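Local structure of putative sugar binding protein (3KEZ) at residues 175-180 with 199-204; 192-197 with 229-234; 225-230 with 339-344; 252-257 with 365-370. The protein probably binds sugars or related nutrients at the bacterial outer membrane, as a calcium-containing member of the SusD family. All coordinates share one frame; numbering follows the deposited sequence.

Contact 1 of 4, residues 175-180 with 199-204; sequences SDLKNS and MTLLSR
A chi1 of 176° carries the branches of Leu-202 toward helix 166-183, where CD2 ends on the backbone of Lys-178; Leu-177, with CG swung beside its backbone N (chi1 -80°), comes to meet it. Leu-177 and Leu-202 have CA atoms 6.0 Å apart and CB atoms 4.1 Å apart, and Leu-202 CD1 also lies by Leu-177 CB. Leu-177 CD1 touches Leu-201 CG at 3.9 Å, and these two side chains cross at about a right angle. Leu-202 CD2 sits 3.7 Å from Lys-178 CA, while the lysine chain runs on away from the interface. Helices 166-183 and 195-209 run roughly antiparallel here, at 148° between their directions, with the segment axes 9.4 Å apart. Leu-177 also touches Ala-198 and Val-205, so with Leu-201 and Leu-202 four residues of helix 195-209 surround it in the diamond of a knobs-into-holes fit. This is helix-to-helix packing within the largely helical scaffold of the SusD family, and helix 109-134 adds Met-125 against Leu-201. The polar side chains do their work elsewhere: Asp-176 pairs with Arg-123, whereas Ser-180 OG turns back onto its own helix and donates to Leu-177 O at 2.7 Å. What joins the two helices at this level is therefore aliphatic: shape and the burial of leucine branches hold it, while the salt bridges of Asp-176 and Arg-204 join these helices to other parts of the chain.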
loop_
_atom_site.group_PDB
_atom_site.type_symbol
_atom_site.label_atom_id
_atom_site.label_comp_id
_atom_site.label_asym_id
_atom_site.label_seq_id
_atom_site.Cartn_x
_atom_site.Cartn_y
_atom_site.Cartn_z
ATOM N N SER A 175 -5.992 -15.086 7.575
ATOM C CA SER A 175 -5.316 -16.197 8.243
ATOM C C SER A 175 -3.803 -16.054 8.227
ATOM O O SER A 175 -3.175 -16.238 9.259
ATOM C CB SER A 175 -5.702 -17.542 7.633
ATOM O OG SER A 175 -4.944 -18.557 8.207
ATOM N N ASP A 176 -3.219 -15.728 7.065
ATOM C CA ASP A 176 -1.769 -15.556 6.963
ATOM C C ASP A 176 -1.300 -14.422 7.861
ATOM O O ASP A 176 -0.392 -14.579 8.674
ATOM C CB ASP A 176 -1.364 -15.259 5.500
ATOM C CG ASP A 176 -1.393 -16.492 4.603
ATOM O OD1 ASP A 176 -1.601 -17.624 5.125
ATOM O OD2 ASP A 176 -1.176 -16.325 3.361
ATOM N N LEU A 177 -1.961 -13.275 7.742
ATOM C CA LEU A 177 -1.520 -12.097 8.507
ATOM C C LEU A 177 -1.687 -12.278 9.997
ATOM O O LEU A 177 -0.791 -11.933 10.781
ATOM C CB LEU A 177 -2.177 -10.810 7.995
ATOM C CG LEU A 177 -1.590 -10.163 6.752
ATOM C CD1 LEU A 177 -2.566 -9.137 6.102
ATOM C CD2 LEU A 177 -0.205 -9.496 7.046
ATOM N N LYS A 178 -2.813 -12.835 10.413
ATOM C CA LYS A 178 -3.037 -13.039 11.831
ATOM C C LYS A 178 -1.959 -13.930 12.436
ATOM O O LYS A 178 -1.417 -13.666 13.508
ATOM C CB LYS A 178 -4.412 -13.675 12.033
ATOM C CG LYS A 178 -4.876 -13.669 13.476
ATOM C CD LYS A 178 -6.358 -14.014 13.576
ATOM C CE LYS A 178 -6.721 -14.283 15.045
ATOM N NZ LYS A 178 -6.476 -13.074 15.941
ATOM N N ASN A 179 -1.690 -15.019 11.741
ATOM C CA ASN A 179 -0.654 -15.952 12.134
ATOM C C ASN A 179 0.721 -15.310 12.145
ATOM O O ASN A 179 1.505 -15.582 13.044
ATOM C CB ASN A 179 -0.673 -17.143 11.193
ATOM C CG ASN A 179 -1.776 -18.111 11.534
ATOM O OD1 ASN A 179 -1.938 -18.485 12.695
ATOM N ND2 ASN A 179 -2.545 -18.522 10.538
ATOM N N SER A 180 1.003 -14.449 11.167
ATOM C CA SER A 180 2.278 -13.727 11.138
ATOM C C SER A 180 2.448 -12.836 12.367
ATOM O O SER A 180 3.556 -12.678 12.852
ATOM C CB SER A 180 2.431 -12.896 9.865
ATOM O OG SER A 180 1.702 -11.644 9.913
HETATM N N MSE A 199 0.595 -6.176 11.780
HETATM C CA MSE A 199 -0.639 -5.811 12.498
HETATM C C MSE A 199 -1.330 -4.601 11.836
HETATM O O MSE A 199 -2.552 -4.535 11.744
HETATM C CB MSE A 199 -0.371 -5.508 13.956
HETATM C CG MSE A 199 -0.073 -6.646 14.799
HETATM SE SE MSE A 199 -0.088 -6.102 16.673
HETATM C CE MSE A 199 0.239 -7.862 17.482
ATOM N N THR A 200 -0.541 -3.629 11.399
ATOM C CA THR A 200 -1.098 -2.449 10.733
ATOM C C THR A 200 -1.768 -2.850 9.428
ATOM O O THR A 200 -2.907 -2.466 9.188
ATOM C CB THR A 200 -0.030 -1.379 10.490
ATOM O OG1 THR A 200 0.513 -0.979 11.740
ATOM C CG2 THR A 200 -0.588 -0.175 9.792
ATOM N N LEU A 201 -1.110 -3.685 8.626
ATOM C CA LEU A 201 -1.706 -4.155 7.337
ATOM C C LEU A 201 -2.972 -4.941 7.660
ATOM O O LEU A 201 -4.008 -4.706 7.063
ATOM C CB LEU A 201 -0.754 -5.014 6.525
ATOM C CG LEU A 201 -1.204 -5.557 5.168
ATOM C CD1 LEU A 201 -1.816 -4.428 4.322
ATOM C CD2 LEU A 201 -0.041 -6.241 4.426
ATOM N N LEU A 202 -2.898 -5.808 8.672
ATOM C CA LEU A 202 -4.044 -6.650 9.003
ATOM C C LEU A 202 -5.244 -5.757 9.411
ATOM O O LEU A 202 -6.365 -6.038 9.004
ATOM C CB LEU A 202 -3.712 -7.678 10.087
ATOM C CG LEU A 202 -4.895 -8.544 10.552
ATOM C CD1 LEU A 202 -5.688 -9.129 9.354
ATOM C CD2 LEU A 202 -4.414 -9.638 11.482
ATOM N N SER A 203 -4.977 -4.678 10.154
ATOM C CA SER A 203 -6.020 -3.711 10.486
ATOM C C SER A 203 -6.659 -3.088 9.263
ATOM O O SER A 203 -7.859 -2.895 9.218
ATOM C CB SER A 203 -5.528 -2.616 11.491
ATOM O OG SER A 203 -4.767 -1.584 10.870
ATOM N N ARG A 204 -5.852 -2.784 8.259
ATOM C CA ARG A 204 -6.383 -2.289 6.992
ATOM C C ARG A 204 -7.269 -3.338 6.347
ATOM O O ARG A 204 -8.382 -3.032 5.864
ATOM C CB ARG A 204 -5.217 -1.890 6.040
ATOM C CG ARG A 204 -5.725 -1.158 4.777
ATOM C CD ARG A 204 -4.720 -1.210 3.664
ATOM N NE ARG A 204 -3.431 -0.684 4.046
ATOM C CZ ARG A 204 -2.323 -0.857 3.330
ATOM N NH1 ARG A 204 -2.342 -1.559 2.220
ATOM N NH2 ARG A 204 -1.181 -0.350 3.727
#

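Contact 2 of 4, residues 192-197 with 229-234; sequences KVNRWA and EGYALW
Trp-196 and Glu-229 keep their CA atoms 9.5 Å apart, one in the first turn of helix 195-209 and the other just before Gly-230, which leaves helix 212-229 with positive phi in a Schellman motif. The two helices form a hairpin, and here the loop after the second is laid against the N-cap of the first. Asn-194 is that cap: with CG between its backbone N and carbonyl carbon (chi1 79°), OD1 turns back to accept from Ala-197 N at 3.2 Å, in a nearly straight bond, and weakly from Trp-196 N. At the other end of the amide, Asn-194 ND2 makes a weak, bent bond of 2.9 Å to Tyr-231 OH; the angle at the hydrogen is 120°, and the same nitrogen also donates to Asp-187 O. Amide and phenol ring stand 87° apart, almost perpendicular. Beside them the indole touches the same tyrosine, Trp-196 CD1 lying 3.9 Å from Tyr-231 CE1, and its nitrogen is held by Gly-186 O. Tyr-231 is backed by Pro-252 and by Leu-256 of strand 255-259. The aliphatic part of Glu-229 leans on the indole, with CB 3.9 Å from Trp-196 NE1.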
loop_
_atom_site.group_PDB
_atom_site.type_symbol
_atom_site.label_atom_id
_atom_site.label_comp_id
_atom_site.label_asym_id
_atom_site.label_seq_id
_atom_site.Cartn_x
_atom_site.Cartn_y
_atom_site.Cartn_z
ATOM N N LYS A 192 12.659 -5.030 6.265
ATOM C CA LYS A 192 11.905 -6.296 6.406
ATOM C C LYS A 192 10.581 -6.083 7.151
ATOM O O LYS A 192 10.433 -5.110 7.889
ATOM C CB LYS A 192 12.775 -7.349 7.102
ATOM C CG LYS A 192 14.054 -7.667 6.294
ATOM C CD LYS A 192 14.853 -8.819 6.882
ATOM C CE LYS A 192 16.159 -9.016 6.118
ATOM N NZ LYS A 192 15.963 -8.691 4.686
ATOM N N VAL A 193 9.628 -7.003 6.963
ATOM C CA VAL A 193 8.354 -6.954 7.712
ATOM C C VAL A 193 8.539 -7.405 9.127
ATOM O O VAL A 193 9.225 -8.412 9.375
ATOM C CB VAL A 193 7.272 -7.811 7.021
ATOM C CG1 VAL A 193 5.996 -7.821 7.829
ATOM C CG2 VAL A 193 7.065 -7.255 5.662
ATOM N N ASN A 194 7.972 -6.642 10.062
ATOM C CA ASN A 194 7.951 -7.037 11.493
ATOM C C ASN A 194 6.533 -7.100 12.076
ATOM O O ASN A 194 5.549 -6.925 11.349
ATOM C CB ASN A 194 8.953 -6.223 12.353
ATOM C CG ASN A 194 8.458 -4.877 12.701
ATOM O OD1 ASN A 194 7.320 -4.566 12.433
ATOM N ND2 ASN A 194 9.310 -4.057 13.355
ATOM N N ARG A 195 6.410 -7.431 13.366
ATOM C CA ARG A 195 5.080 -7.645 13.923
ATOM C C ARG A 195 4.140 -6.435 13.730
ATOM O O ARG A 195 2.950 -6.584 13.367
ATOM C CB ARG A 195 5.153 -8.017 15.399
ATOM C CG ARG A 195 3.817 -8.475 15.963
ATOM C CD ARG A 195 3.942 -8.869 17.433
ATOM N NE ARG A 195 5.017 -9.828 17.616
ATOM C CZ ARG A 195 5.691 -10.015 18.750
ATOM N NH1 ARG A 195 5.401 -9.306 19.838
ATOM N NH2 ARG A 195 6.676 -10.906 18.792
ATOM N N TRP A 196 4.661 -5.243 13.977
ATOM C CA TRP A 196 3.841 -4.035 13.973
ATOM C C TRP A 196 3.395 -3.656 12.558
ATOM O O TRP A 196 2.246 -3.269 12.345
ATOM C CB TRP A 196 4.558 -2.881 14.690
ATOM C CG TRP A 196 5.333 -3.343 15.877
ATOM C CD1 TRP A 196 6.668 -3.202 16.069
ATOM C CD2 TRP A 196 4.841 -4.088 17.013
ATOM N NE1 TRP A 196 7.044 -3.792 17.268
ATOM C CE2 TRP A 196 5.937 -4.328 17.861
ATOM C CE3 TRP A 196 3.582 -4.568 17.388
ATOM C CZ2 TRP A 196 5.817 -5.020 19.064
ATOM C CZ3 TRP A 196 3.468 -5.278 18.579
ATOM C CH2 TRP A 196 4.572 -5.476 19.406
ATOM N N ALA A 197 4.289 -3.804 11.579
ATOM C CA ALA A 197 3.906 -3.666 10.162
ATOM C C ALA A 197 2.779 -4.637 9.818
ATOM O O ALA A 197 1.745 -4.231 9.278
ATOM C CB ALA A 197 5.124 -3.932 9.213
ATOM N N GLU A 229 8.452 -0.165 21.257
ATOM C CA GLU A 229 9.685 -0.472 20.548
ATOM C C GLU A 229 10.490 0.791 20.162
ATOM O O GLU A 229 11.663 0.681 19.791
ATOM C CB GLU A 229 9.351 -1.355 19.343
ATOM C CG GLU A 229 10.468 -2.205 18.862
ATOM C CD GLU A 229 10.965 -3.163 19.919
ATOM O OE1 GLU A 229 10.159 -3.527 20.803
ATOM O OE2 GLU A 229 12.161 -3.536 19.863
ATOM N N GLY A 230 9.894 1.982 20.291
ATOM C CA GLY A 230 10.581 3.257 20.051
ATOM C C GLY A 230 10.221 3.957 18.754
ATOM O O GLY A 230 10.762 5.022 18.416
ATOM N N TYR A 231 9.307 3.366 17.995
ATOM C CA TYR A 231 8.759 4.063 16.852
ATOM C C TYR A 231 7.877 5.198 17.377
ATOM O O TYR A 231 7.313 5.130 18.449
ATOM C CB TYR A 231 7.932 3.122 15.987
ATOM C CG TYR A 231 8.639 1.948 15.333
ATOM C CD1 TYR A 231 8.726 0.715 15.983
ATOM C CD2 TYR A 231 9.142 2.033 14.031
ATOM C CE1 TYR A 231 9.319 -0.402 15.369
ATOM C CE2 TYR A 231 9.744 0.915 13.405
ATOM C CZ TYR A 231 9.816 -0.292 14.074
ATOM O OH TYR A 231 10.387 -1.385 13.490
ATOM N N ALA A 232 7.795 6.282 16.632
ATOM C CA ALA A 232 6.977 7.389 17.047
ATOM C C ALA A 232 6.607 8.125 15.781
ATOM O O ALA A 232 7.381 8.156 14.817
ATOM C CB ALA A 232 7.733 8.292 18.068
ATOM N N LEU A 233 5.404 8.678 15.760
ATOM C CA LEU A 233 4.986 9.563 14.694
ATOM C C LEU A 233 6.031 10.668 14.538
ATOM O O LEU A 233 6.522 11.247 15.530
ATOM C CB LEU A 233 3.616 10.188 15.004
ATOM C CG LEU A 233 2.342 9.317 15.014
ATOM C CD1 LEU A 233 1.102 10.205 15.400
ATOM C CD2 LEU A 233 2.151 8.633 13.707
ATOM N N TRP A 234 6.389 10.937 13.293
ATOM C CA TRP A 234 7.275 12.070 12.981
ATOM C C TRP A 234 6.672 13.359 13.520
ATOM O O TRP A 234 5.499 13.643 13.272
ATOM C CB TRP A 234 7.472 12.194 11.459
ATOM C CG TRP A 234 8.353 11.135 10.859
ATOM C CD1 TRP A 234 9.482 10.575 11.414
ATOM C CD2 TRP A 234 8.199 10.534 9.589
ATOM N NE1 TRP A 234 10.017 9.635 10.552
ATOM C CE2 TRP A 234 9.237 9.588 9.432
ATOM C CE3 TRP A 234 7.255 10.666 8.563
ATOM C CZ2 TRP A 234 9.361 8.821 8.301
ATOM C CZ3 TRP A 234 7.398 9.905 7.455
ATOM C CH2 TRP A 234 8.439 8.999 7.324
#

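Contact 3 of 4, residues 225-230 with 339-344; sequences GAEKEG and EAYLNA
Tyr-341 OH donates to Glu-227 OE2 over a short 2.5 Å, and this single bond carries the contact between the two segments. The carboxylate oxygen lies at the edge of the phenol ring, in its plane, and offers its syn side, with the hydroxyl 20° out of the carboxylate plane. Ring and carboxylate are turned 36° against each other. The other oxygen, Glu-227 OE1, is 3.5 Å from Tyr-341 OH, so the grip is one-sided. Such a bond to a carboxylate may polarise the phenol. Glu-227 gets there by placing CG beside its backbone N (chi1 -63°) and running extended from that point, while the tyrosine reaches in from the opposite direction. With an alanine in place of Glu-227, the hydroxyl of the buried Tyr-341 would probably be left without this acceptor and its ring would lose the anchor at its far end. The bond ties helix 212-229 to helix 337-350 of the helical scaffold characteristic of SusD proteins, near the point where the first of them ends: Gly-230 N donates to Glu-227 O at 3.0 Å, one of the two bonds of the Schellman motif. Ile-223, Leu-233 and Ile-364 pack on the tyrosine and probably help position its ring. Further out, on a different face of helix 337-350, Asn-343 ND2 donates to Glu-339 OE2 at 3.2 Å, coming from above the carboxylate plane. That same oxygen takes salt bridges from Arg-204 and Arg-388, which tie helix 337-350 to helices 195-209 and 381-392.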
loop_
_atom_site.group_PDB
_atom_site.type_symbol
_atom_site.label_atom_id
_atom_site.label_comp_id
_atom_site.label_asym_id
_atom_site.label_seq_id
_atom_site.Cartn_x
_atom_site.Cartn_y
_atom_site.Cartn_z
ATOM N N GLY A 225 2.483 -1.521 20.637
ATOM C CA GLY A 225 3.707 -2.297 20.444
ATOM C C GLY A 225 4.831 -1.547 19.744
ATOM O O GLY A 225 5.981 -1.585 20.198
ATOM N N ALA A 226 4.511 -0.877 18.632
ATOM C CA ALA A 226 5.524 -0.109 17.883
ATOM C C ALA A 226 6.076 1.000 18.764
ATOM O O ALA A 226 7.300 1.215 18.822
ATOM C CB ALA A 226 4.967 0.488 16.600
ATOM N N GLU A 227 5.201 1.709 19.466
ATOM C CA GLU A 227 5.698 2.801 20.322
ATOM C C GLU A 227 6.534 2.269 21.514
ATOM O O GLU A 227 7.542 2.878 21.863
ATOM C CB GLU A 227 4.575 3.776 20.710
ATOM C CG GLU A 227 3.992 4.494 19.432
ATOM C CD GLU A 227 2.895 5.473 19.718
ATOM O OE1 GLU A 227 2.449 5.539 20.893
ATOM O OE2 GLU A 227 2.502 6.208 18.776
ATOM N N LYS A 228 6.170 1.129 22.110
ATOM C CA LYS A 228 7.072 0.519 23.125
ATOM C C LYS A 228 8.442 0.200 22.523
ATOM O O LYS A 228 9.452 0.241 23.191
ATOM C CB LYS A 228 6.529 -0.799 23.670
ATOM C CG LYS A 228 5.383 -0.700 24.651
ATOM C CD LYS A 228 5.118 -2.031 25.395
ATOM C CE LYS A 228 3.769 -1.969 26.140
ATOM N NZ LYS A 228 3.851 -2.463 27.558
ATOM N N GLU A 229 8.452 -0.165 21.257
ATOM C CA GLU A 229 9.685 -0.472 20.548
ATOM C C GLU A 229 10.490 0.791 20.162
ATOM O O GLU A 229 11.663 0.681 19.791
ATOM C CB GLU A 229 9.351 -1.355 19.343
ATOM C CG GLU A 229 10.468 -2.205 18.862
ATOM C CD GLU A 229 10.965 -3.163 19.919
ATOM O OE1 GLU A 229 10.159 -3.527 20.803
ATOM O OE2 GLU A 229 12.161 -3.536 19.863
ATOM N N GLY A 230 9.894 1.982 20.291
ATOM C CA GLY A 230 10.581 3.257 20.051
ATOM C C GLY A 230 10.221 3.957 18.754
ATOM O O GLY A 230 10.762 5.022 18.416
ATOM N N GLU A 339 -0.614 5.375 9.532
ATOM C CA GLU A 339 -1.746 4.583 9.053
ATOM C C GLU A 339 -2.396 3.786 10.203
ATOM O O GLU A 339 -3.639 3.693 10.240
ATOM C CB GLU A 339 -1.426 3.649 7.867
ATOM C CG GLU A 339 -2.713 2.974 7.293
ATOM C CD GLU A 339 -2.472 1.754 6.450
ATOM O OE1 GLU A 339 -1.306 1.497 6.098
ATOM O OE2 GLU A 339 -3.467 1.056 6.084
ATOM N N ALA A 340 -1.618 3.218 11.124
ATOM C CA ALA A 340 -2.256 2.555 12.268
ATOM C C ALA A 340 -3.151 3.536 12.995
ATOM O O ALA A 340 -4.271 3.164 13.337
ATOM C CB ALA A 340 -1.280 1.875 13.229
ATOM N N TYR A 341 -2.709 4.781 13.194
ATOM C CA TYR A 341 -3.562 5.786 13.857
ATOM C C TYR A 341 -4.871 6.019 13.083
ATOM O O TYR A 341 -5.934 6.059 13.675
ATOM C CB TYR A 341 -2.836 7.112 14.057
ATOM C CG TYR A 341 -2.029 7.165 15.320
ATOM C CD1 TYR A 341 -0.773 6.555 15.387
ATOM C CD2 TYR A 341 -2.486 7.856 16.426
ATOM C CE1 TYR A 341 -0.039 6.567 16.574
ATOM C CE2 TYR A 341 -1.759 7.910 17.592
ATOM C CZ TYR A 341 -0.538 7.252 17.667
ATOM O OH TYR A 341 0.202 7.304 18.821
ATOM N N LEU A 342 -4.766 6.212 11.768
ATOM C CA LEU A 342 -5.937 6.443 10.914
ATOM C C LEU A 342 -6.863 5.234 10.827
ATOM O O LEU A 342 -8.102 5.389 10.763
ATOM C CB LEU A 342 -5.512 6.889 9.514
ATOM C CG LEU A 342 -4.782 8.242 9.442
ATOM C CD1 LEU A 342 -3.838 8.279 8.233
ATOM C CD2 LEU A 342 -5.848 9.406 9.459
ATOM N N ASN A 343 -6.287 4.036 10.807
ATOM C CA ASN A 343 -7.097 2.818 10.887
ATOM C C ASN A 343 -7.860 2.716 12.204
ATOM O O ASN A 343 -9.046 2.427 12.183
ATOM C CB ASN A 343 -6.209 1.585 10.645
ATOM C CG ASN A 343 -5.675 1.524 9.218
ATOM O OD1 ASN A 343 -6.039 2.359 8.351
ATOM N ND2 ASN A 343 -4.810 0.524 8.951
ATOM N N ALA A 344 -7.208 2.999 13.343
ATOM C CA ALA A 344 -7.879 3.001 14.638
ATOM C C ALA A 344 -8.983 4.048 14.693
ATOM O O ALA A 344 -10.067 3.768 15.182
ATOM C CB ALA A 344 -6.882 3.216 15.792
#

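Contact 4 of 4, residues 252-257 with 365-370; sequences PGEILF and VQRANP
Glu-254 and Arg-367 form a buried salt bridge that links the approach to strand 255-259, half of a two-stranded antiparallel sheet, to the last turn of helix 354-368. Its charged part is a single prong: Arg-367 NH1 donates to Glu-254 OE1 at 2.9 Å with 153° at the hydrogen. The oxygen is met nearly end-on to its C-O bond and lies in the guanidinium plane, at the edge, and the two flat groups are 24° from coplanar. A chi1 of 69° and an extended chain beyond CG send the Glu-254 carboxylate out to meet the arginine, whose own chain bends twice, at chi2 and chi3, to present its end.

Both groups have further ionic and hydrogen-bonded partners. Glu-254 OE2 pairs with Arg-336 and Arg-367 NH2 with Glu-391, and Ser-338 OG bonds to Glu-254 OE2 and Arg-367 NH2; Trp-234 adds its N to Glu-254 OE1 and its O to Arg-367 NH1. The chain of alternating charges probably favours the charged forms of the buried Glu-254 and Arg-367. With a methionine in place of Arg-367, Glu-391 and the Trp-234 carbonyl would probably lose a mate, and Glu-254 OE1 would keep the Trp-234 amide but no cation.

Backbone hydrogen bonds fix the strand and the helix end separately. Leu-256 and Phe-257 both pair with Ile-335 in a classic beta bulge, just past Glu-254. At the helix end, Asn-369, the first residue to leave helical geometry, still donates from N to Val-365 O at 3.1 Å.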
loop_
_atom_site.group_PDB
_atom_site.type_symbol
_atom_site.label_atom_id
_atom_site.label_comp_id
_atom_site.label_asym_id
_atom_site.label_seq_id
_atom_site.Cartn_x
_atom_site.Cartn_y
_atom_site.Cartn_z
ATOM N N PRO A 252 14.009 4.789 15.046
ATOM C CA PRO A 252 13.191 4.118 14.004
ATOM C C PRO A 252 12.305 5.002 13.170
ATOM O O PRO A 252 11.818 4.569 12.107
ATOM C CB PRO A 252 12.310 3.160 14.787
ATOM C CG PRO A 252 12.721 3.203 16.167
ATOM C CD PRO A 252 13.746 4.273 16.393
ATOM N N GLY A 253 12.018 6.210 13.657
ATOM C CA GLY A 253 10.994 7.006 13.016
ATOM C C GLY A 253 9.638 6.316 13.087
ATOM O O GLY A 253 9.304 5.648 14.086
ATOM N N GLU A 254 8.856 6.450 12.023
ATOM C CA GLU A 254 7.550 5.849 12.026
ATOM C C GLU A 254 7.312 4.827 10.936
ATOM O O GLU A 254 6.233 4.266 10.891
ATOM C CB GLU A 254 6.441 6.917 11.993
ATOM C CG GLU A 254 6.281 7.721 10.703
ATOM C CD GLU A 254 4.965 8.488 10.694
ATOM O OE1 GLU A 254 4.891 9.595 11.292
ATOM O OE2 GLU A 254 4.013 8.001 10.043
ATOM N N ILE A 255 8.277 4.593 10.048
ATOM C CA ILE A 255 8.068 3.559 9.010
ATOM C C ILE A 255 8.250 2.149 9.581
ATOM O O ILE A 255 9.337 1.775 10.041
ATOM C CB ILE A 255 8.976 3.701 7.789
ATOM C CG1 ILE A 255 8.798 5.090 7.118
ATOM C CG2 ILE A 255 8.689 2.523 6.799
ATOM C CD1 ILE A 255 10.009 5.533 6.234
ATOM N N LEU A 256 7.177 1.373 9.504
ATOM C CA LEU A 256 7.111 0.043 10.059
ATOM C C LEU A 256 7.521 -1.002 9.019
ATOM O O LEU A 256 7.949 -2.111 9.360
ATOM C CB LEU A 256 5.701 -0.222 10.579
ATOM C CG LEU A 256 5.137 0.765 11.603
ATOM C CD1 LEU A 256 3.642 0.380 12.014
ATOM C CD2 LEU A 256 6.019 0.839 12.871
ATOM N N PHE A 257 7.359 -0.674 7.747
ATOM C CA PHE A 257 7.930 -1.504 6.694
ATOM C C PHE A 257 8.369 -0.617 5.554
ATOM O O PHE A 257 7.559 0.105 4.951
ATOM C CB PHE A 257 6.948 -2.572 6.224
ATOM C CG PHE A 257 7.462 -3.436 5.074
ATOM C CD1 PHE A 257 8.766 -3.925 5.063
ATOM C CD2 PHE A 257 6.608 -3.826 4.059
ATOM C CE1 PHE A 257 9.217 -4.732 4.051
ATOM C CE2 PHE A 257 7.055 -4.640 3.020
ATOM C CZ PHE A 257 8.377 -5.102 3.025
ATOM N N VAL A 365 -4.090 14.994 13.136
ATOM C CA VAL A 365 -4.461 16.417 13.018
ATOM C C VAL A 365 -3.437 17.349 13.676
ATOM O O VAL A 365 -2.933 18.259 13.037
ATOM C CB VAL A 365 -5.803 16.694 13.676
ATOM C CG1 VAL A 365 -6.023 18.195 13.804
ATOM C CG2 VAL A 365 -6.922 15.992 12.893
ATOM N N GLN A 366 -3.109 17.097 14.943
ATOM C CA GLN A 366 -2.234 17.997 15.682
ATOM C C GLN A 366 -0.753 17.908 15.263
ATOM O O GLN A 366 -0.034 18.879 15.359
ATOM C CB GLN A 366 -2.418 17.835 17.201
ATOM C CG GLN A 366 -3.837 18.276 17.567
ATOM C CD GLN A 366 -4.154 18.279 19.020
ATOM O OE1 GLN A 366 -3.643 17.455 19.762
ATOM N NE2 GLN A 366 -5.040 19.200 19.444
ATOM N N ARG A 367 -0.308 16.761 14.778
ATOM C CA ARG A 367 1.029 16.695 14.162
ATOM C C ARG A 367 1.120 17.554 12.862
ATOM O O ARG A 367 2.148 18.200 12.583
ATOM C CB ARG A 367 1.404 15.229 13.925
ATOM C CG ARG A 367 2.843 14.978 13.499
ATOM C CD ARG A 367 3.050 15.028 11.975
ATOM N NE ARG A 367 2.252 14.052 11.224
ATOM C CZ ARG A 367 2.504 12.747 11.130
ATOM N NH1 ARG A 367 3.553 12.183 11.747
ATOM N NH2 ARG A 367 1.694 12.009 10.404
ATOM N N ALA A 368 0.049 17.602 12.088
ATOM C CA ALA A 368 0.026 18.439 10.878
ATOM C C ALA A 368 -0.067 19.952 11.215
ATOM O O ALA A 368 0.478 20.791 10.507
ATOM C CB ALA A 368 -1.117 18.019 9.944
ATOM N N ASN A 369 -0.746 20.284 12.308
ATOM C CA ASN A 369 -0.857 21.661 12.770
ATOM C C ASN A 369 -1.310 21.632 14.231
ATOM O O ASN A 369 -2.472 21.329 14.511
ATOM C CB ASN A 369 -1.868 22.425 11.902
ATOM C CG ASN A 369 -2.023 23.866 12.320
ATOM O OD1 ASN A 369 -1.495 24.259 13.352
ATOM N ND2 ASN A 369 -2.780 24.657 11.540
ATOM N N PRO A 370 -0.412 21.961 15.175
ATOM C CA PRO A 370 -0.800 21.843 16.576
ATOM C C PRO A 370 -1.894 22.795 17.040
ATOM O O PRO A 370 -2.432 22.597 18.111
ATOM C CB PRO A 370 0.512 22.151 17.338
ATOM C CG PRO A 370 1.367 22.839 16.358
ATOM C CD PRO A 370 1.029 22.221 15.035
#

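Following the chain from the N terminus, contact 1 closes a short loop between helix 166-183 and helix 195-209. Contact 2 opens before that loop is finished and ends beyond it, so the two cross, and it fastens the start of helix 195-209 to the loop after helix 212-229. Contact 3 opens on the stretch where contact 2 ends, sharing Glu-229 and Gly-230, and reaches over to helix 337-350. Contact 4 starts inside that long loop and closes beyond it, crossing contact 3 on its way from strand 255-259 to helix 354-368. Contact 1 closes before 3 and 4 open; Arg-204 joins it to contact 3, and Trp-234 joins contacts 2 and 4.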